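Local coordinates for protein GTP cyclohydrolase 1 type 2 homolog (Escherichia coli, Escherichia coli O157:H7, PDB 1NMO) that binds a dinuclear metal centre, forms a toroidal homohexamer, and may take part in degrading radiation-damaged nucleotides, although its exact reaction is not established, at residues 149-153 with 217-221; 115-119 with 131-135; 165-171 with 186-192. All blocks are in the same frame, centred on the assembly; numbering follows the deposited sequence.

Interaction 1: residues 149-153 with 217-221. With FE (Fe (III) ion), chain H; FE (Fe (III) ion), chain G.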
ATOM      1  N   ARG A 149     -10.455  19.885 -13.226  1.00 15.87           N
ATOM      2  CA  ARG A 149     -11.725  20.079 -13.948  1.00 15.26           C
ATOM      3  C   ARG A 149     -12.472  18.791 -14.227  1.00 15.74           C
ATOM      4  O   ARG A 149     -13.701  18.730 -14.043  1.00 16.28           O
ATOM      5  CB  ARG A 149     -11.455  20.798 -15.289  1.00 16.45           C
ATOM      6  CG  ARG A 149     -10.893  22.223 -15.134  1.00 19.12           C
ATOM      7  CD  ARG A 149     -11.557  22.956 -13.956  1.00 22.91           C
ATOM      8  NE  ARG A 149     -12.715  23.737 -14.339  1.00 25.01           N
ATOM      9  CZ  ARG A 149     -13.899  23.694 -13.725  1.00 29.71           C
ATOM     10  NH1 ARG A 149     -14.083  22.867 -12.669  1.00 30.46           N
ATOM     11  NH2 ARG A 149     -14.911  24.503 -14.147  1.00 30.43           N
ATOM     12  N   LEU A 150     -11.740  17.754 -14.667  1.00 15.64           N
ATOM     13  CA  LEU A 150     -12.340  16.454 -14.993  1.00 15.24           C
ATOM     14  C   LEU A 150     -12.298  15.451 -13.865  1.00 15.00           C
ATOM     15  O   LEU A 150     -12.942  14.463 -13.981  1.00 15.60           O
ATOM     16  CB  LEU A 150     -11.667  15.820 -16.241  1.00 14.32           C
ATOM     17  CG  LEU A 150     -11.569  16.710 -17.499  1.00 14.82           C
ATOM     18  CD1 LEU A 150     -11.347  15.829 -18.697  1.00 16.09           C
ATOM     19  CD2 LEU A 150     -12.810  17.560 -17.743  1.00 15.99           C
ATOM     20  N   GLY A 151     -11.538  15.659 -12.792  1.00 16.26           N
ATOM     21  CA  GLY A 151     -11.529  14.680 -11.694  1.00 15.95           C
ATOM     22  C   GLY A 151     -10.736  13.420 -12.028  1.00 17.04           C
ATOM     23  O   GLY A 151     -10.939  12.294 -11.434  1.00 16.46           O
ATOM     24  N   ARG A 152      -9.778  13.600 -12.926  1.00 15.16           N
ATOM     25  CA  ARG A 152      -8.965  12.466 -13.400  1.00 16.02           C
ATOM     26  C   ARG A 152      -7.636  12.971 -13.886  1.00 16.09           C
ATOM     27  O   ARG A 152      -7.596  13.936 -14.601  1.00 16.35           O
ATOM     28  CB  ARG A 152      -9.678  11.752 -14.598  1.00 13.99           C
ATOM     29  CG  ARG A 152      -8.825  10.609 -15.316  1.00 13.06           C
ATOM     30  CD  ARG A 152      -9.594   9.972 -16.466  1.00 13.91           C
ATOM     31  NE  ARG A 152      -8.990   8.755 -17.001  1.00 15.86           N
ATOM     32  CZ  ARG A 152      -8.066   8.722 -17.961  1.00 16.06           C
ATOM     33  NH1 ARG A 152      -7.638   9.847 -18.497  1.00 14.44           N
ATOM     34  NH2 ARG A 152      -7.573   7.543 -18.391  1.00 15.65           N
ATOM     35  N   LYS A 153      -6.533  12.316 -13.517  1.00 18.72           N
ATOM     36  CA  LYS A 153      -5.179  12.754 -13.973  1.00 18.63           C
ATOM     37  C   LYS A 153      -4.935  12.428 -15.444  1.00 19.21           C
ATOM     38  O   LYS A 153      -4.943  11.259 -15.852  1.00 20.59           O
ATOM     39  CB  LYS A 153      -4.091  12.060 -13.125  1.00 18.87           C
ATOM     40  CG  LYS A 153      -2.625  12.554 -13.386  1.00 20.15           C
ATOM     41  CD  LYS A 153      -1.623  11.813 -12.490  1.00 20.85           C
ATOM     42  CE  LYS A 153      -0.188  12.341 -12.606  1.00 21.98           C
ATOM     43  NZ  LYS A 153       0.319  12.141 -14.033  1.00 25.90           N
ATOM     44  N   ALA A 217     -14.147  10.236 -19.173  1.00 11.78           N
ATOM     45  CA  ALA A 217     -13.941  11.519 -18.527  1.00 12.62           C
ATOM     46  C   ALA A 217     -14.296  12.716 -19.443  1.00 13.32           C
ATOM     47  O   ALA A 217     -14.919  13.679 -19.002  1.00 15.73           O
ATOM     48  CB  ALA A 217     -12.450  11.599 -18.039  1.00 12.43           C
ATOM     49  N   THR A 218     -13.980  12.626 -20.730  1.00 11.31           N
ATOM     50  CA  THR A 218     -14.266  13.691 -21.658  1.00 11.19           C
ATOM     51  C   THR A 218     -15.620  13.656 -22.374  1.00 12.29           C
ATOM     52  O   THR A 218     -15.987  14.654 -23.078  1.00 10.79           O
ATOM     53  CB  THR A 218     -13.127  13.811 -22.710  1.00 11.00           C
ATOM     54  OG1 THR A 218     -13.032  12.581 -23.477  1.00 11.76           O
ATOM     55  CG2 THR A 218     -11.738  14.072 -21.960  1.00  9.72           C
ATOM     56  N   GLU A 219     -16.407  12.582 -22.158  1.00 12.71           N
ATOM     57  CA  GLU A 219     -17.695  12.475 -22.838  1.00 14.10           C
ATOM     58  C   GLU A 219     -18.890  12.378 -21.890  1.00 14.52           C
ATOM     59  O   GLU A 219     -19.891  11.634 -22.116  1.00 13.15           O
ATOM     60  CB  GLU A 219     -17.665  11.336 -23.876  1.00 13.28           C
ATOM     61  CG  GLU A 219     -16.600  11.693 -24.923  1.00 13.37           C
ATOM     62  CD  GLU A 219     -16.726  10.886 -26.169  1.00 13.58           C
ATOM     63  OE1 GLU A 219     -17.328   9.767 -26.072  1.00 14.98           O
ATOM     64  OE2 GLU A 219     -16.229  11.352 -27.227  1.00 13.59           O
ATOM     65  N   ARG A 220     -18.732  13.107 -20.785  1.00 11.83           N
ATOM     66  CA  ARG A 220     -19.826  13.243 -19.885  1.00 11.54           C
ATOM     67  C   ARG A 220     -20.436  14.620 -20.311  1.00 12.07           C
ATOM     68  O   ARG A 220     -21.645  14.815 -20.256  1.00 11.41           O
ATOM     69  CB  ARG A 220     -19.316  13.324 -18.469  1.00 10.05           C
ATOM     70  CG  ARG A 220     -18.865  12.033 -17.897  1.00  9.62           C
ATOM     71  CD  ARG A 220     -18.214  12.348 -16.558  1.00 12.46           C
ATOM     72  NE  ARG A 220     -16.929  13.055 -16.773  1.00 14.35           N
ATOM     73  CZ  ARG A 220     -16.071  13.348 -15.795  1.00 15.53           C
ATOM     74  NH1 ARG A 220     -16.347  13.017 -14.536  1.00 14.05           N
ATOM     75  NH2 ARG A 220     -14.932  13.940 -16.084  1.00 14.64           N
ATOM     76  N   GLY A 221     -19.616  15.556 -20.795  1.00 12.02           N
ATOM     77  CA  GLY A 221     -20.212  16.868 -21.077  1.00 12.22           C
ATOM     78  C   GLY A 221     -21.509  16.932 -21.873  1.00 11.53           C
ATOM     79  O   GLY A 221     -22.484  17.533 -21.422  1.00 11.61           O
TER
HETATM   80 FE    FE H 302     -17.469  10.650 -29.015  1.00 25.37          FE
HETATM   81 FE    FE G 301     -16.914   7.965 -27.432  1.00 30.80          FE
HETATM   82  O   HOH W   1     -15.598  11.305 -30.321  1.00 20.34           O
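The C-terminal end of helix 139-150 docks, through L150, on the metal-binding segment 217-221, where R220 supplies the polar link and A217 and T218 the apolar one. R220 NH2 donates to L150 O at 2.9 Å; the bond is nearly straight (175° at the hydrogen) and lies in the carbonyl plane on a lone pair, and L150 O lies only 3° out of the guanidinium plane. The same group folds back on its own segment, where R220 NE (3.1 Å) and R220 NH2 (2.9 Å) both grip A217 O side-on. A bend in the chain at chi3 (-70°) allows this return, and the three bonds together fix the rotation of the guanidinium. This seam backs the dinuclear metal site, occupied here by two iron ions, of this NIF3-family protein: E219 bridges them, OE1 to one and OE2 to the other, each at 2.3 Å. H63 and D101 complete the protein ligands of the OE2-bound iron, H64 and H215 those of its partner. On the apolar side, L150 CD1 meets T218 CG2 at 3.7 Å, the two side chains crossing obliquely, while T218 OG1 bonds to G214 O. The extended R152 chain lays CD against A217 CB at 3.6 Å and carries its NH2 on to P246 O.

Interaction 2: residues 115-119 with 131-135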
ATOM      1  N   LEU A 115     -15.873  23.695 -20.119  1.00 14.75           N
ATOM      2  CA  LEU A 115     -15.313  23.218 -18.852  1.00 14.12           C
ATOM      3  C   LEU A 115     -13.833  23.616 -18.642  1.00 13.86           C
ATOM      4  O   LEU A 115     -13.401  23.807 -17.504  1.00 13.99           O
ATOM      5  CB  LEU A 115     -15.426  21.701 -18.784  1.00 13.58           C
ATOM      6  CG  LEU A 115     -15.037  21.148 -17.415  1.00 14.25           C
ATOM      7  CD1 LEU A 115     -15.805  21.843 -16.307  1.00 13.63           C
ATOM      8  CD2 LEU A 115     -15.393  19.649 -17.362  1.00 14.98           C
ATOM      9  N   LEU A 116     -13.040  23.680 -19.718  1.00 13.16           N
ATOM     10  CA  LEU A 116     -11.633  23.970 -19.550  1.00 13.37           C
ATOM     11  C   LEU A 116     -11.333  25.394 -19.818  1.00 14.50           C
ATOM     12  O   LEU A 116     -10.171  25.815 -19.812  1.00 16.88           O
ATOM     13  CB  LEU A 116     -10.772  23.096 -20.424  1.00 11.45           C
ATOM     14  CG  LEU A 116     -11.039  21.592 -20.284  1.00 12.72           C
ATOM     15  CD1 LEU A 116     -10.296  20.924 -21.392  1.00 12.01           C
ATOM     16  CD2 LEU A 116     -10.585  21.072 -18.953  1.00 10.53           C
ATOM     17  N   GLY A 117     -12.371  26.179 -20.038  1.00 15.94           N
ATOM     18  CA  GLY A 117     -12.112  27.600 -20.230  1.00 15.68           C
ATOM     19  C   GLY A 117     -11.429  27.919 -21.515  1.00 14.05           C
ATOM     20  O   GLY A 117     -10.523  28.730 -21.563  1.00 17.10           O
ATOM     21  N   ILE A 118     -11.859  27.294 -22.586  1.00 14.96           N
ATOM     22  CA  ILE A 118     -11.252  27.568 -23.887  1.00 15.40           C
ATOM     23  C   ILE A 118     -12.252  28.254 -24.786  1.00 16.20           C
ATOM     24  O   ILE A 118     -13.387  27.823 -24.959  1.00 18.42           O
ATOM     25  CB  ILE A 118     -10.826  26.271 -24.611  1.00 15.70           C
ATOM     26  CG1 ILE A 118      -9.929  25.420 -23.662  1.00 15.12           C
ATOM     27  CG2 ILE A 118     -10.085  26.617 -25.977  1.00 13.17           C
ATOM     28  CD1 ILE A 118      -9.378  24.099 -24.372  1.00 13.98           C
ATOM     29  N   THR A 119     -11.825  29.331 -25.400  1.00 16.84           N
ATOM     30  CA  THR A 119     -12.704  30.060 -26.315  1.00 16.40           C
ATOM     31  C   THR A 119     -12.625  29.374 -27.671  1.00 14.53           C
ATOM     32  O   THR A 119     -11.571  29.341 -28.290  1.00 16.20           O
ATOM     33  CB  THR A 119     -12.189  31.550 -26.463  1.00 14.90           C
ATOM     34  OG1 THR A 119     -12.005  32.116 -25.144  1.00 14.78           O
ATOM     35  CG2 THR A 119     -13.199  32.391 -27.260  1.00 14.95           C
ATOM     36  N   GLY A 131      -9.055  26.541 -30.674  1.00 14.28           N
ATOM     37  CA  GLY A 131      -9.293  27.833 -30.053  1.00 16.71           C
ATOM     38  C   GLY A 131      -8.146  28.160 -29.104  1.00 16.23           C
ATOM     39  O   GLY A 131      -7.035  27.602 -29.265  1.00 14.12           O
ATOM     40  N   GLU A 132      -8.438  29.002 -28.112  1.00 16.43           N
ATOM     41  CA  GLU A 132      -7.451  29.413 -27.146  1.00 18.59           C
ATOM     42  C   GLU A 132      -7.885  29.458 -25.698  1.00 19.96           C
ATOM     43  O   GLU A 132      -9.001  29.906 -25.325  1.00 18.43           O
ATOM     44  CB  GLU A 132      -6.939  30.824 -27.475  1.00 20.61           C
ATOM     45  CG  GLU A 132      -6.526  31.063 -28.938  1.00 23.50           C
ATOM     46  CD  GLU A 132      -5.792  32.402 -29.141  1.00 25.59           C
ATOM     47  OE1 GLU A 132      -6.036  33.384 -28.374  1.00 29.02           O
ATOM     48  OE2 GLU A 132      -4.966  32.443 -30.068  1.00 28.14           O
ATOM     49  N   LEU A 133      -6.991  28.985 -24.856  1.00 20.48           N
ATOM     50  CA  LEU A 133      -7.273  29.081 -23.428  1.00 21.38           C
ATOM     51  C   LEU A 133      -7.345  30.594 -23.161  1.00 22.51           C
ATOM     52  O   LEU A 133      -6.500  31.374 -23.653  1.00 23.58           O
ATOM     53  CB  LEU A 133      -6.102  28.530 -22.618  1.00 19.26           C
ATOM     54  CG  LEU A 133      -6.045  27.025 -22.611  1.00 18.34           C
ATOM     55  CD1 LEU A 133      -4.619  26.589 -22.234  1.00 18.98           C
ATOM     56  CD2 LEU A 133      -7.099  26.496 -21.636  1.00 17.65           C
ATOM     57  N   THR A 134      -8.365  31.006 -22.418  1.00 24.51           N
ATOM     58  CA  THR A 134      -8.535  32.379 -22.035  1.00 25.82           C
ATOM     59  C   THR A 134      -7.490  32.683 -20.975  1.00 26.17           C
ATOM     60  O   THR A 134      -7.426  33.774 -20.476  1.00 26.61           O
ATOM     61  CB  THR A 134      -9.906  32.627 -21.413  1.00 26.76           C
ATOM     62  OG1 THR A 134     -10.265  31.509 -20.592  1.00 27.36           O
ATOM     63  CG2 THR A 134     -10.946  32.859 -22.517  1.00 28.45           C
HETATM   64  N   MSE A 135      -6.702  31.720 -20.571  1.00 27.86           N
HETATM   65  CA  MSE A 135      -5.648  32.082 -19.643  1.00 29.35           C
HETATM   66  C   MSE A 135      -4.524  31.141 -19.953  1.00 27.30           C
HETATM   67  O   MSE A 135      -4.376  30.091 -19.286  1.00 26.83           O
HETATM   68  CB  MSE A 135      -6.100  31.956 -18.207  1.00 35.76           C
HETATM   69  CG  MSE A 135      -5.313  32.930 -17.323  1.00 45.45           C
HETATM   70 SE   MSE A 135      -5.314  32.437 -15.378  1.00 63.25          SE
HETATM   71  CE  MSE A 135      -4.391  30.696 -15.474  1.00 53.49           C
TER
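I118 and L133 form the close-packed side of this contact, their CA atoms 4.3 Å apart in a non-hydrogen-bonded antiparallel pair. I118 CG1 meets L133 CD2 at 3.6 Å, and L133 CD2 also lies 3.6 Å from L116 O, the carbonyl that W145 NE1 also binds. With I118 CG2 anti to the backbone N (chi1 -53° for CG1), the CG2 methyl packs on the E132 backbone, 3.5 Å from E132 O. Both residues are buried, V168 and W170 lying against I118, V165 and L142 against L133. The pairing belongs to the beta hairpin of strands 118-123 and 128-137, which starts directly after helix 108-116: G117, with positive phi, ends that helix in a Schellman motif. T119 and E132 make the next, hydrogen-bonded pair, T119 N to E132 O at 2.9 Å and E132 N to T119 O at 3.2 Å. Their side chains lie on the other face, where both residues are partly exposed. The solvent side is the edge at exposed T134, where the chain turns a corner, though G117 O accepts two bonds there, a straight one from T134 N (3.3 Å, 176° at the hydrogen) and one from T134 OG1 (3.0 Å), which approaches 35° off the carbonyl plane.

Interaction 3: residues 165-171 with 186-192; sequences VQRVAWC and GVDAFIT
V165 opens the contact by setting CG1 against A189 CB at 3.8 Å, on a buried side that L133 also reaches. At Q166 and R167 the backbone is held by one carboxylate oxygen, D188 OD2: Q166 N donates at 2.7 Å to its anti lone pair, whereas R167 N, at 3.0 Å, comes from 55° above the carboxylate plane. R167 O in turn accepts from D188 N (2.7 Å) and A189 N (3.3 Å), so D188 binds through both side chain and main chain just ahead of strand 189-192. Regular parallel pairing begins at V168, opposite A189, and the strand axes diverge by only 27°. The two strands are joined through helix 179-185 as a beta-alpha-beta unit. V168 CG1 touches I191 CD1 at 3.9 Å. A169 N donates to A189 O, and A169 O accepts from I191 N, while A169 CB turns to the opposite face, among V187, F190 and A182 of the connecting helix. W170 rejoins the V168 face; chi1 of 62° sets CG between the backbone N and the carbonyl carbon, and the ring leads away from strand 189-192, with NE1 reaching N109 O. C171 N then bonds I191 O at 3.0 Å.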
ATOM      1  N   VAL A 165       1.113  27.363 -23.217  1.00 17.27           N
ATOM      2  CA  VAL A 165       0.110  26.846 -24.131  1.00 16.83           C
ATOM      3  C   VAL A 165      -0.969  27.903 -24.293  1.00 17.50           C
ATOM      4  O   VAL A 165      -1.622  28.334 -23.316  1.00 18.03           O
ATOM      5  CB  VAL A 165      -0.586  25.605 -23.572  1.00 15.28           C
ATOM      6  CG1 VAL A 165      -1.830  25.277 -24.403  1.00 13.02           C
ATOM      7  CG2 VAL A 165       0.339  24.467 -23.590  1.00 13.48           C
ATOM      8  N   GLN A 166      -1.204  28.297 -25.528  1.00 18.18           N
ATOM      9  CA  GLN A 166      -2.269  29.280 -25.770  1.00 18.43           C
ATOM     10  C   GLN A 166      -3.337  28.715 -26.723  1.00 16.75           C
ATOM     11  O   GLN A 166      -4.497  28.678 -26.387  1.00 18.52           O
ATOM     12  CB  GLN A 166      -1.672  30.607 -26.372  1.00 19.00           C
ATOM     13  CG  GLN A 166      -2.785  31.489 -26.973  1.00 21.37           C
ATOM     14  CD  GLN A 166      -2.509  32.970 -26.825  1.00 23.41           C
ATOM     15  OE1 GLN A 166      -3.442  33.793 -26.697  1.00 25.60           O
ATOM     16  NE2 GLN A 166      -1.248  33.326 -26.840  1.00 21.58           N
ATOM     17  N   ARG A 167      -2.908  28.285 -27.910  1.00 16.53           N
ATOM     18  CA  ARG A 167      -3.797  27.769 -28.957  1.00 17.24           C
ATOM     19  C   ARG A 167      -3.875  26.274 -28.797  1.00 16.10           C
ATOM     20  O   ARG A 167      -2.861  25.596 -28.680  1.00 19.05           O
ATOM     21  CB  ARG A 167      -3.238  28.199 -30.350  1.00 16.77           C
ATOM     22  CG  ARG A 167      -3.947  27.621 -31.563  1.00 18.79           C
ATOM     23  CD  ARG A 167      -3.330  28.261 -32.865  1.00 22.29           C
ATOM     24  NE  ARG A 167      -3.658  29.687 -32.810  1.00 23.77           N
ATOM     25  CZ  ARG A 167      -4.143  30.386 -33.830  1.00 24.71           C
ATOM     26  NH1 ARG A 167      -4.329  29.784 -35.010  1.00 24.87           N
ATOM     27  NH2 ARG A 167      -4.540  31.664 -33.626  1.00 24.74           N
ATOM     28  N   VAL A 168      -5.084  25.757 -28.798  1.00 16.29           N
ATOM     29  CA  VAL A 168      -5.342  24.336 -28.551  1.00 15.98           C
ATOM     30  C   VAL A 168      -6.323  23.694 -29.554  1.00 16.02           C
ATOM     31  O   VAL A 168      -7.075  24.415 -30.242  1.00 14.24           O
ATOM     32  CB  VAL A 168      -5.981  24.265 -27.163  1.00 16.59           C
ATOM     33  CG1 VAL A 168      -6.379  22.880 -26.851  1.00 15.58           C
ATOM     34  CG2 VAL A 168      -4.988  24.754 -26.147  1.00 17.12           C
ATOM     35  N   ALA A 169      -6.295  22.371 -29.741  1.00 14.01           N
ATOM     36  CA  ALA A 169      -7.378  21.831 -30.590  1.00 13.73           C
ATOM     37  C   ALA A 169      -7.751  20.568 -29.799  1.00 14.88           C
ATOM     38  O   ALA A 169      -6.982  20.146 -28.935  1.00 16.09           O
ATOM     39  CB  ALA A 169      -6.927  21.518 -32.024  1.00 12.21           C
ATOM     40  N   TRP A 170      -8.886  19.934 -30.059  1.00 14.24           N
ATOM     41  CA  TRP A 170      -9.217  18.811 -29.231  1.00 13.17           C
ATOM     42  C   TRP A 170     -10.260  17.999 -29.901  1.00 14.04           C
ATOM     43  O   TRP A 170     -10.882  18.488 -30.850  1.00 15.98           O
ATOM     44  CB  TRP A 170      -9.755  19.333 -27.907  1.00 11.98           C
ATOM     45  CG  TRP A 170     -11.033  20.154 -27.987  1.00 12.82           C
ATOM     46  CD1 TRP A 170     -12.308  19.710 -27.852  1.00 14.50           C
ATOM     47  CD2 TRP A 170     -11.136  21.575 -28.262  1.00 13.96           C
ATOM     48  NE1 TRP A 170     -13.207  20.751 -28.028  1.00 14.61           N
ATOM     49  CE2 TRP A 170     -12.517  21.902 -28.276  1.00 14.20           C
ATOM     50  CE3 TRP A 170     -10.183  22.602 -28.502  1.00 14.24           C
ATOM     51  CZ2 TRP A 170     -12.977  23.214 -28.506  1.00 14.45           C
ATOM     52  CZ3 TRP A 170     -10.635  23.925 -28.744  1.00 11.55           C
ATOM     53  CH2 TRP A 170     -12.012  24.208 -28.743  1.00 14.07           C
ATOM     54  N   CYS A 171     -10.455  16.768 -29.439  1.00 12.76           N
ATOM     55  CA  CYS A 171     -11.544  15.927 -29.958  1.00 14.63           C
ATOM     56  C   CYS A 171     -11.825  15.043 -28.768  1.00 12.69           C
ATOM     57  O   CYS A 171     -10.907  14.403 -28.336  1.00 13.03           O
ATOM     58  CB  CYS A 171     -11.129  15.045 -31.156  1.00 12.64           C
ATOM     59  SG  CYS A 171     -12.562  14.034 -31.733  1.00 18.25           S
ATOM     60  N   GLY A 186      -1.538  23.983 -36.719  1.00 21.55           N
ATOM     61  CA  GLY A 186      -0.717  24.835 -35.864  1.00 20.34           C
ATOM     62  C   GLY A 186      -1.365  25.043 -34.506  1.00 22.48           C
ATOM     63  O   GLY A 186      -2.242  25.913 -34.310  1.00 24.32           O
ATOM     64  N   VAL A 187      -0.994  24.243 -33.525  1.00 20.76           N
ATOM     65  CA  VAL A 187      -1.568  24.490 -32.210  1.00 18.72           C
ATOM     66  C   VAL A 187      -0.435  24.287 -31.209  1.00 19.67           C
ATOM     67  O   VAL A 187       0.599  23.770 -31.588  1.00 19.95           O
ATOM     68  CB  VAL A 187      -2.681  23.489 -31.922  1.00 16.50           C
ATOM     69  CG1 VAL A 187      -3.850  23.717 -32.901  1.00 15.37           C
ATOM     70  CG2 VAL A 187      -2.094  22.005 -32.080  1.00 14.89           C
ATOM     71  N   ASP A 188      -0.612  24.675 -29.946  1.00 18.18           N
ATOM     72  CA  ASP A 188       0.458  24.419 -28.994  1.00 17.30           C
ATOM     73  C   ASP A 188       0.069  23.100 -28.269  1.00 17.79           C
ATOM     74  O   ASP A 188       0.941  22.339 -27.803  1.00 18.76           O
ATOM     75  CB  ASP A 188       0.530  25.513 -27.915  1.00 16.36           C
ATOM     76  CG  ASP A 188       0.638  26.918 -28.475  1.00 16.53           C
ATOM     77  OD1 ASP A 188       1.291  27.091 -29.516  1.00 18.26           O
ATOM     78  OD2 ASP A 188       0.101  27.861 -27.846  1.00 17.07           O
ATOM     79  N   ALA A 189      -1.231  22.819 -28.149  1.00 16.22           N
ATOM     80  CA  ALA A 189      -1.616  21.585 -27.449  1.00 15.87           C
ATOM     81  C   ALA A 189      -2.803  20.909 -28.132  1.00 15.89           C
ATOM     82  O   ALA A 189      -3.602  21.596 -28.837  1.00 16.90           O
ATOM     83  CB  ALA A 189      -1.929  21.899 -26.036  1.00 11.46           C
ATOM     84  N   PHE A 190      -2.887  19.579 -27.988  1.00 14.91           N
ATOM     85  CA  PHE A 190      -4.024  18.777 -28.559  1.00 12.30           C
ATOM     86  C   PHE A 190      -4.471  17.938 -27.411  1.00 13.29           C
ATOM     87  O   PHE A 190      -3.631  17.327 -26.724  1.00 15.31           O
ATOM     88  CB  PHE A 190      -3.598  17.867 -29.735  1.00  8.77           C
ATOM     89  CG  PHE A 190      -4.710  17.000 -30.253  1.00  9.06           C
ATOM     90  CD1 PHE A 190      -5.844  17.554 -30.841  1.00  9.12           C
ATOM     91  CD2 PHE A 190      -4.630  15.589 -30.160  1.00  8.97           C
ATOM     92  CE1 PHE A 190      -6.905  16.743 -31.350  1.00  9.25           C
ATOM     93  CE2 PHE A 190      -5.651  14.780 -30.652  1.00  9.53           C
ATOM     94  CZ  PHE A 190      -6.819  15.361 -31.262  1.00  9.16           C
ATOM     95  N   ILE A 191      -5.780  17.908 -27.167  1.00 13.73           N
ATOM     96  CA  ILE A 191      -6.378  17.177 -26.050  1.00 13.08           C
ATOM     97  C   ILE A 191      -7.379  16.167 -26.550  1.00 13.76           C
ATOM     98  O   ILE A 191      -8.237  16.534 -27.373  1.00 15.38           O
ATOM     99  CB  ILE A 191      -7.214  18.136 -25.142  1.00 13.31           C
ATOM    100  CG1 ILE A 191      -6.366  19.295 -24.735  1.00 10.42           C
ATOM    101  CG2 ILE A 191      -7.747  17.400 -23.841  1.00  8.83           C
ATOM    102  CD1 ILE A 191      -7.152  20.318 -24.001  1.00 10.03           C
ATOM    103  N   THR A 192      -7.334  14.901 -26.133  1.00 12.56           N
ATOM    104  CA  THR A 192      -8.424  14.062 -26.657  1.00 12.88           C
ATOM    105  C   THR A 192      -8.714  13.109 -25.533  1.00 13.64           C
ATOM    106  O   THR A 192      -8.378  13.426 -24.406  1.00 12.95           O
ATOM    107  CB  THR A 192      -8.026  13.367 -27.919  1.00 13.80           C
ATOM    108  OG1 THR A 192      -9.136  12.573 -28.366  1.00 14.99           O
ATOM    109  CG2 THR A 192      -6.832  12.430 -27.676  1.00 13.56           C
TER

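In the fold
Interactions 2 and 3 share one mixed sheet, their centres about 10 Å apart: strands 128-137 and 165-170 are neighbours in it, and G131 with V168 and L133 with Q166 bond through their backbones. The strand order 118-123, 128-137, 165-170, 189-192 thus runs through both contacts. Interaction 1 lies about 15 Å from interaction 2 and 17 Å from interaction 3, centre to centre. It meets the former where R149 and L150 pack on L115 and L116, and the latter where T218 CG2 approaches T192 O. Along the chain, interaction 2 closes before interaction 1 opens, and interaction 3 is nested inside interaction 1, whose second segment brings E219 to the iron ions; the side chain of C171 lies about 7 Å from a bound iron ion.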